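Local coordinates for macro domain-containing protein (PDB 7OMU) that joins a DarT-family region to a macro domain in one chain and holds adenosine-5-diphosphoribose in a pocket, at residues 87-92 against 151-157; 284-290 against 312-318. The protein carries 1 engineered substitution. Residue numbers count along the deposited sequence, not the author numbering.

Contact 1. Residues 87-92 against 151-157; sequences FQPRNP and VKDMEYW
Neither segment forms a strand here: 87-92 is the loop between strand 82-86 and helix 92-99, bent by an inverse gamma turn centred on R90, and 151-157 continues from a 3-10 turn (151-152) into an irregular loop, bent at D153 and E155 and extended at Y156 and W157. Their CA atoms come nearest at Q88 and K152 (4.7 Å) and diverge to 7.9 Å between R90 and E155. Q88 (chi1 t, chi2 p) holds its own loop, OE1 taking R90 N at 3.0 Å while N91 ND2 gives to Q88 O at 2.6 Å; N91 OD1 caps helix 92-99. Along the second segment, V151 comes first: its CG2 packs on F87 CB (3.9 Å), and its O receives a weak hydrogen bond from Q88 NE2 (3.4 Å). K152 lays CD against F87 O at 3.5 Å. After M154 comes E155, whose O accepts R90 NH1 at 2.9 Å, from an all-trans side chain (chi1 to chi3). Y156 turns away to pack on helix 256-263. W157 (chi1 p) points toward the loop; P92 CG sits over its five-membered ring, 3.7 Å from the centroid, in a CH-pi contact, and W157 NE1 bonds L298 O. Two loops of the DarT-family region thus join beside its interface with the macro domain, with the E155 side chain about 7 Å from bound adenosine-5-diphosphoribose.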
loop_
_atom_site.group_PDB
_atom_site.type_symbol
_atom_site.label_atom_id
_atom_site.label_comp_id
_atom_site.label_asym_id
_atom_site.label_seq_id
_atom_site.Cartn_x
_atom_site.Cartn_y
_atom_site.Cartn_z
ATOM N N PHE A 87 11.131 5.658 -8.476
ATOM C CA PHE A 87 10.339 6.910 -8.357
ATOM C C PHE A 87 9.280 6.726 -7.270
ATOM O O PHE A 87 8.913 7.717 -6.604
ATOM C CB PHE A 87 9.666 7.262 -9.684
ATOM C CG PHE A 87 10.634 7.611 -10.779
ATOM C CD1 PHE A 87 11.195 8.874 -10.840
ATOM C CD2 PHE A 87 10.998 6.673 -11.727
ATOM C CE1 PHE A 87 12.102 9.193 -11.835
ATOM C CE2 PHE A 87 11.907 6.995 -12.722
ATOM C CZ PHE A 87 12.450 8.256 -12.779
ATOM N N GLN A 88 8.792 5.489 -7.135
ATOM C CA GLN A 88 7.788 5.077 -6.126
ATOM C C GLN A 88 8.305 3.843 -5.398
ATOM O O GLN A 88 8.312 2.754 -5.963
ATOM C CB GLN A 88 6.452 4.794 -6.816
ATOM C CG GLN A 88 5.414 4.183 -5.889
ATOM C CD GLN A 88 5.094 5.115 -4.749
ATOM O OE1 GLN A 88 5.708 5.059 -3.677
ATOM N NE2 GLN A 88 4.138 5.997 -4.996
ATOM N N PRO A 89 8.772 3.971 -4.137
ATOM C CA PRO A 89 9.230 2.815 -3.363
ATOM C C PRO A 89 8.096 1.982 -2.739
ATOM O O PRO A 89 8.327 0.812 -2.470
ATOM C CB PRO A 89 10.080 3.451 -2.254
ATOM C CG PRO A 89 9.439 4.806 -2.041
ATOM C CD PRO A 89 8.926 5.236 -3.401
ATOM N N ARG A 90 6.926 2.591 -2.504
ATOM C CA ARG A 90 5.718 1.901 -1.977
ATOM C C ARG A 90 5.096 1.102 -3.126
ATOM O O ARG A 90 4.051 1.541 -3.653
ATOM C CB ARG A 90 4.749 2.926 -1.385
ATOM C CG ARG A 90 3.605 2.327 -0.581
ATOM C CD ARG A 90 2.711 3.426 -0.033
ATOM N NE ARG A 90 1.531 2.926 0.661
ATOM C CZ ARG A 90 0.440 2.442 0.061
ATOM N NH1 ARG A 90 0.369 2.371 -1.261
ATOM N NH2 ARG A 90 -0.582 2.021 0.790
ATOM N N ASN A 91 5.719 -0.035 -3.468
ATOM C CA ASN A 91 5.523 -0.779 -4.741
ATOM C C ASN A 91 5.602 -2.286 -4.487
ATOM O O ASN A 91 5.987 -2.713 -3.401
ATOM C CB ASN A 91 6.553 -0.309 -5.773
ATOM C CG ASN A 91 7.975 -0.673 -5.401
ATOM O OD1 ASN A 91 8.254 -1.791 -4.974
ATOM N ND2 ASN A 91 8.889 0.267 -5.570
ATOM N N PRO A 92 5.249 -3.142 -5.479
ATOM C CA PRO A 92 5.313 -4.600 -5.327
ATOM C C PRO A 92 6.589 -5.211 -4.730
ATOM O O PRO A 92 6.482 -6.246 -4.106
ATOM C CB PRO A 92 5.200 -5.076 -6.783
ATOM C CG PRO A 92 4.290 -4.066 -7.415
ATOM C CD PRO A 92 4.703 -2.754 -6.790
ATOM N N VAL A 151 4.015 7.913 -11.442
ATOM C CA VAL A 151 3.841 6.647 -10.662
ATOM C C VAL A 151 4.057 6.926 -9.166
ATOM O O VAL A 151 3.689 6.061 -8.339
ATOM C CB VAL A 151 4.784 5.530 -11.145
ATOM C CG1 VAL A 151 4.505 5.141 -12.588
ATOM C CG2 VAL A 151 6.250 5.882 -10.949
ATOM N N LYS A 152 4.654 8.074 -8.826
ATOM C CA LYS A 152 4.815 8.534 -7.421
ATOM C C LYS A 152 3.430 8.777 -6.795
ATOM O O LYS A 152 3.336 8.722 -5.555
ATOM C CB LYS A 152 5.728 9.765 -7.375
ATOM C CG LYS A 152 5.889 10.427 -6.009
ATOM C CD LYS A 152 6.379 9.519 -4.897
ATOM C CE LYS A 152 6.153 10.129 -3.528
ATOM N NZ LYS A 152 6.494 9.185 -2.439
ATOM N N ASP A 153 2.395 9.009 -7.613
ATOM C CA ASP A 153 1.008 9.316 -7.162
ATOM C C ASP A 153 0.119 8.064 -7.222
ATOM O O ASP A 153 -1.052 8.172 -6.831
ATOM C CB ASP A 153 0.400 10.448 -7.994
ATOM C CG ASP A 153 1.159 11.762 -7.901
ATOM O OD1 ASP A 153 1.720 12.041 -6.816
ATOM O OD2 ASP A 153 1.186 12.493 -8.921
ATOM N N MET A 154 0.646 6.921 -7.672
ATOM C CA MET A 154 -0.064 5.612 -7.672
ATOM C C MET A 154 -0.093 5.043 -6.247
ATOM O O MET A 154 0.999 4.837 -5.672
ATOM C CB MET A 154 0.640 4.601 -8.580
ATOM C CG MET A 154 0.174 4.627 -10.006
ATOM S SD MET A 154 0.731 3.155 -10.901
ATOM C CE MET A 154 0.920 3.837 -12.548
ATOM N N GLU A 155 -1.287 4.757 -5.717
ATOM C CA GLU A 155 -1.473 4.240 -4.329
ATOM C C GLU A 155 -1.794 2.737 -4.363
ATOM O O GLU A 155 -1.715 2.094 -3.292
ATOM C CB GLU A 155 -2.519 5.055 -3.556
ATOM C CG GLU A 155 -3.596 5.712 -4.409
ATOM C CD GLU A 155 -4.510 6.673 -3.651
ATOM O OE1 GLU A 155 -4.291 6.877 -2.433
ATOM O OE2 GLU A 155 -5.439 7.230 -4.278
ATOM N N TYR A 156 -2.122 2.199 -5.545
ATOM C CA TYR A 156 -2.351 0.750 -5.784
ATOM C C TYR A 156 -2.026 0.401 -7.239
ATOM O O TYR A 156 -1.831 1.311 -8.057
ATOM C CB TYR A 156 -3.787 0.364 -5.428
ATOM C CG TYR A 156 -4.872 0.787 -6.394
ATOM C CD1 TYR A 156 -5.513 2.009 -6.266
ATOM C CD2 TYR A 156 -5.317 -0.069 -7.394
ATOM C CE1 TYR A 156 -6.534 2.386 -7.126
ATOM C CE2 TYR A 156 -6.327 0.296 -8.270
ATOM C CZ TYR A 156 -6.942 1.527 -8.135
ATOM O OH TYR A 156 -7.942 1.879 -8.994
ATOM N N TRP A 157 -1.993 -0.892 -7.547
ATOM C CA TRP A 157 -1.612 -1.403 -8.884
ATOM C C TRP A 157 -2.350 -2.710 -9.191
ATOM O O TRP A 157 -3.002 -3.251 -8.280
ATOM C CB TRP A 157 -0.100 -1.595 -8.909
ATOM C CG TRP A 157 0.372 -2.492 -7.812
ATOM C CD1 TRP A 157 0.369 -3.854 -7.821
ATOM C CD2 TRP A 157 0.879 -2.097 -6.528
ATOM N NE1 TRP A 157 0.855 -4.334 -6.636
ATOM C CE2 TRP A 157 1.179 -3.282 -5.823
ATOM C CE3 TRP A 157 1.129 -0.869 -5.910
ATOM C CZ2 TRP A 157 1.709 -3.268 -4.534
ATOM C CZ3 TRP A 157 1.654 -0.853 -4.635
ATOM C CH2 TRP A 157 1.942 -2.039 -3.959
#

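Contact 2. Residues 284-290 against 312-318; sequences KPYLYKR and TWFLLFP
Strands 286-288 and 313-318 run antiparallel, their short axes 4.6 Å apart at closest approach and 160° between N-to-C directions. The register sets Y286 opposite L316 and Y288 opposite F314 as hydrogen-bonded pairs (CA-CA 5.1 Å each), with L287 and L315 as the non-hydrogen-bonded pair between them (4.3 Å). Four backbone bonds result: Y286 N to L316 O 2.9 Å, L316 N to Y286 O 2.7 Å, Y288 N to F314 O 2.7 Å and F314 N to Y288 O 3.0 Å. At one end P285 CA adds a CH...O contact to L316 O (3.1 Å); at the other, an inverse gamma turn centred on K289 ends the ladder. Side chains alternate between the faces. Y286 (chi1 t) brings CD2 to 4.1 Å from L316 CD1, and Y288 CB lies 4.3 Å from F314 CB. On the reverse face L287 and L315, both t,p, meet with L287 CB 4.0 Å from L315 CD1, which also reaches P285 CB at 4.0 Å. W313 (chi1 m) turns its indole under K289, whose CA stands 3.5 Å from the five-membered ring centroid in a CH-pi contact, while L287 CD2 touches W313 CE3 at 3.7 Å. Helix 265-275 packs on the Y286, Y288, F314 and L316 face, where D266 takes both Y288 OH and R290 NH1; helix 329-346 covers L287 and L315. Strand 313-318 bonds on its other side to the parallel strand 241-246, so 286-288 forms the edge of the macro-domain sheet, sandwiched between helices.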
loop_
_atom_site.group_PDB
_atom_site.type_symbol
_atom_site.label_atom_id
_atom_site.label_comp_id
_atom_site.label_asym_id
_atom_site.label_seq_id
_atom_site.Cartn_x
_atom_site.Cartn_y
_atom_site.Cartn_z
ATOM N N LYS A 284 -29.162 -6.384 4.274
ATOM C CA LYS A 284 -28.731 -7.808 4.295
ATOM C C LYS A 284 -27.373 -7.916 3.606
ATOM O O LYS A 284 -27.306 -8.136 2.398
ATOM C CB LYS A 284 -29.788 -8.683 3.617
ATOM C CG LYS A 284 -29.560 -10.184 3.738
ATOM C CD LYS A 284 -30.559 -10.991 2.940
ATOM C CE LYS A 284 -30.085 -12.397 2.636
ATOM N NZ LYS A 284 -30.865 -13.007 1.531
ATOM N N PRO A 285 -26.257 -7.736 4.349
ATOM C CA PRO A 285 -24.912 -7.873 3.789
ATOM C C PRO A 285 -24.623 -9.290 3.269
ATOM O O PRO A 285 -25.046 -10.244 3.908
ATOM C CB PRO A 285 -23.972 -7.564 4.966
ATOM C CG PRO A 285 -24.825 -6.809 5.959
ATOM C CD PRO A 285 -26.225 -7.351 5.766
ATOM N N TYR A 286 -23.915 -9.384 2.138
ATOM C CA TYR A 286 -23.446 -10.652 1.520
ATOM C C TYR A 286 -21.936 -10.779 1.746
ATOM O O TYR A 286 -21.206 -9.845 1.367
ATOM C CB TYR A 286 -23.782 -10.700 0.027
ATOM C CG TYR A 286 -23.387 -11.983 -0.661
ATOM C CD1 TYR A 286 -24.241 -13.072 -0.696
ATOM C CD2 TYR A 286 -22.154 -12.112 -1.277
ATOM C CE1 TYR A 286 -23.891 -14.252 -1.334
ATOM C CE2 TYR A 286 -21.783 -13.287 -1.913
ATOM C CZ TYR A 286 -22.655 -14.361 -1.946
ATOM O OH TYR A 286 -22.300 -15.520 -2.570
ATOM N N LEU A 287 -21.498 -11.897 2.338
ATOM C CA LEU A 287 -20.066 -12.225 2.556
ATOM C C LEU A 287 -19.561 -13.099 1.404
ATOM O O LEU A 287 -20.060 -14.225 1.251
ATOM C CB LEU A 287 -19.902 -12.941 3.899
ATOM C CG LEU A 287 -18.472 -13.367 4.234
ATOM C CD1 LEU A 287 -17.583 -12.155 4.451
ATOM C CD2 LEU A 287 -18.455 -14.255 5.462
ATOM N N TYR A 288 -18.601 -12.584 0.634
ATOM C CA TYR A 288 -17.869 -13.306 -0.438
ATOM C C TYR A 288 -16.635 -13.955 0.186
ATOM O O TYR A 288 -15.706 -13.218 0.545
ATOM C CB TYR A 288 -17.491 -12.334 -1.559
ATOM C CG TYR A 288 -16.730 -12.903 -2.732
ATOM C CD1 TYR A 288 -16.786 -14.244 -3.070
ATOM C CD2 TYR A 288 -15.989 -12.068 -3.550
ATOM C CE1 TYR A 288 -16.096 -14.741 -4.163
ATOM C CE2 TYR A 288 -15.297 -12.545 -4.650
ATOM C CZ TYR A 288 -15.351 -13.890 -4.961
ATOM O OH TYR A 288 -14.677 -14.369 -6.050
ATOM N N LYS A 289 -16.645 -15.283 0.335
ATOM C CA LYS A 289 -15.515 -16.058 0.906
ATOM C C LYS A 289 -14.522 -16.371 -0.219
ATOM O O LYS A 289 -14.361 -17.547 -0.567
ATOM C CB LYS A 289 -16.043 -17.296 1.635
ATOM C CG LYS A 289 -16.872 -16.981 2.872
ATOM C CD LYS A 289 -17.285 -18.203 3.651
ATOM C CE LYS A 289 -18.268 -17.895 4.758
ATOM N NZ LYS A 289 -18.781 -19.137 5.384
ATOM N N ARG A 290 -13.885 -15.325 -0.746
ATOM C CA ARG A 290 -12.914 -15.358 -1.872
ATOM C C ARG A 290 -11.685 -16.181 -1.468
ATOM O O ARG A 290 -11.003 -15.791 -0.497
ATOM C CB ARG A 290 -12.525 -13.919 -2.223
ATOM C CG ARG A 290 -12.042 -13.708 -3.648
ATOM C CD ARG A 290 -11.873 -12.226 -3.917
ATOM N NE ARG A 290 -10.480 -11.822 -3.906
ATOM C CZ ARG A 290 -9.825 -11.347 -4.955
ATOM N NH1 ARG A 290 -10.438 -11.206 -6.115
ATOM N NH2 ARG A 290 -8.552 -11.007 -4.842
ATOM N N THR A 312 -8.343 -13.524 2.304
ATOM C CA THR A 312 -8.992 -12.187 2.300
ATOM C C THR A 312 -10.379 -12.321 1.666
ATOM O O THR A 312 -10.459 -12.546 0.442
ATOM C CB THR A 312 -8.130 -11.137 1.588
ATOM O OG1 THR A 312 -6.839 -11.124 2.195
ATOM C CG2 THR A 312 -8.729 -9.750 1.656
ATOM N N TRP A 313 -11.417 -12.209 2.494
ATOM C CA TRP A 313 -12.853 -12.218 2.107
ATOM C C TRP A 313 -13.319 -10.776 1.906
ATOM O O TRP A 313 -12.658 -9.865 2.428
ATOM C CB TRP A 313 -13.700 -12.918 3.178
ATOM C CG TRP A 313 -13.412 -14.375 3.369
ATOM C CD1 TRP A 313 -12.646 -15.187 2.580
ATOM C CD2 TRP A 313 -13.940 -15.216 4.407
ATOM N NE1 TRP A 313 -12.651 -16.469 3.065
ATOM C CE2 TRP A 313 -13.435 -16.516 4.186
ATOM C CE3 TRP A 313 -14.786 -14.996 5.498
ATOM C CZ2 TRP A 313 -13.745 -17.585 5.024
ATOM C CZ3 TRP A 313 -15.095 -16.055 6.323
ATOM C CH2 TRP A 313 -14.583 -17.332 6.086
ATOM N N PHE A 314 -14.421 -10.594 1.185
ATOM C CA PHE A 314 -15.073 -9.283 0.946
ATOM C C PHE A 314 -16.512 -9.354 1.450
ATOM O O PHE A 314 -17.249 -10.248 1.007
ATOM C CB PHE A 314 -15.034 -8.918 -0.539
ATOM C CG PHE A 314 -13.682 -8.469 -1.021
ATOM C CD1 PHE A 314 -12.685 -9.390 -1.292
ATOM C CD2 PHE A 314 -13.405 -7.123 -1.179
ATOM C CE1 PHE A 314 -11.441 -8.972 -1.736
ATOM C CE2 PHE A 314 -12.157 -6.709 -1.620
ATOM C CZ PHE A 314 -11.175 -7.632 -1.902
ATOM N N LEU A 315 -16.875 -8.452 2.363
ATOM C CA LEU A 315 -18.257 -8.282 2.869
ATOM C C LEU A 315 -18.903 -7.147 2.077
ATOM O O LEU A 315 -18.396 -6.024 2.154
ATOM C CB LEU A 315 -18.224 -7.971 4.367
ATOM C CG LEU A 315 -19.589 -7.844 5.044
ATOM C CD1 LEU A 315 -20.346 -9.163 4.986
ATOM C CD2 LEU A 315 -19.444 -7.383 6.486
ATOM N N LEU A 316 -19.952 -7.454 1.314
ATOM C CA LEU A 316 -20.757 -6.457 0.566
ATOM C C LEU A 316 -21.847 -5.927 1.499
ATOM O O LEU A 316 -22.738 -6.704 1.878
ATOM C CB LEU A 316 -21.322 -7.113 -0.696
ATOM C CG LEU A 316 -20.265 -7.719 -1.619
ATOM C CD1 LEU A 316 -20.910 -8.475 -2.766
ATOM C CD2 LEU A 316 -19.322 -6.646 -2.145
ATOM N N PHE A 317 -21.743 -4.650 1.864
ATOM C CA PHE A 317 -22.579 -3.967 2.878
ATOM C C PHE A 317 -23.418 -2.892 2.197
ATOM O O PHE A 317 -22.925 -1.802 1.928
ATOM C CB PHE A 317 -21.674 -3.360 3.948
ATOM C CG PHE A 317 -22.385 -2.905 5.192
ATOM C CD1 PHE A 317 -23.305 -1.872 5.146
ATOM C CD2 PHE A 317 -22.122 -3.505 6.412
ATOM C CE1 PHE A 317 -23.955 -1.451 6.293
ATOM C CE2 PHE A 317 -22.769 -3.080 7.560
ATOM C CZ PHE A 317 -23.686 -2.057 7.498
ATOM N N PRO A 318 -24.709 -3.148 1.901
ATOM C CA PRO A 318 -25.558 -2.137 1.276
ATOM C C PRO A 318 -25.882 -0.983 2.237
ATOM O O PRO A 318 -26.481 -1.235 3.275
ATOM C CB PRO A 318 -26.823 -2.921 0.896
ATOM C CG PRO A 318 -26.871 -4.063 1.892
ATOM C CD PRO A 318 -25.422 -4.412 2.153
#

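In the fold
From the N terminus the chain first builds the DarT-family region. Contact 1 closes a span of 58 residues, which holds the rest of helix 92-99, strands 107-113, 123-125 and 136-138, and helix 145-148, by bringing the loop after strand 82-86 against the one after helix 145-148. The chain then enters the macro domain, where contact 2 closes a shorter span of 21 residues containing helix 294-298. The contacts therefore follow in series, neither nested nor crossed; the centres of contact 1 and contact 2 lie 28 Å apart, and the nearest atoms of contact 1 and contact 2 about 10 Å. Yet L298, inside the span closed by contact 2, accepts a hydrogen bond from W157 of contact 1, tying the two regions together.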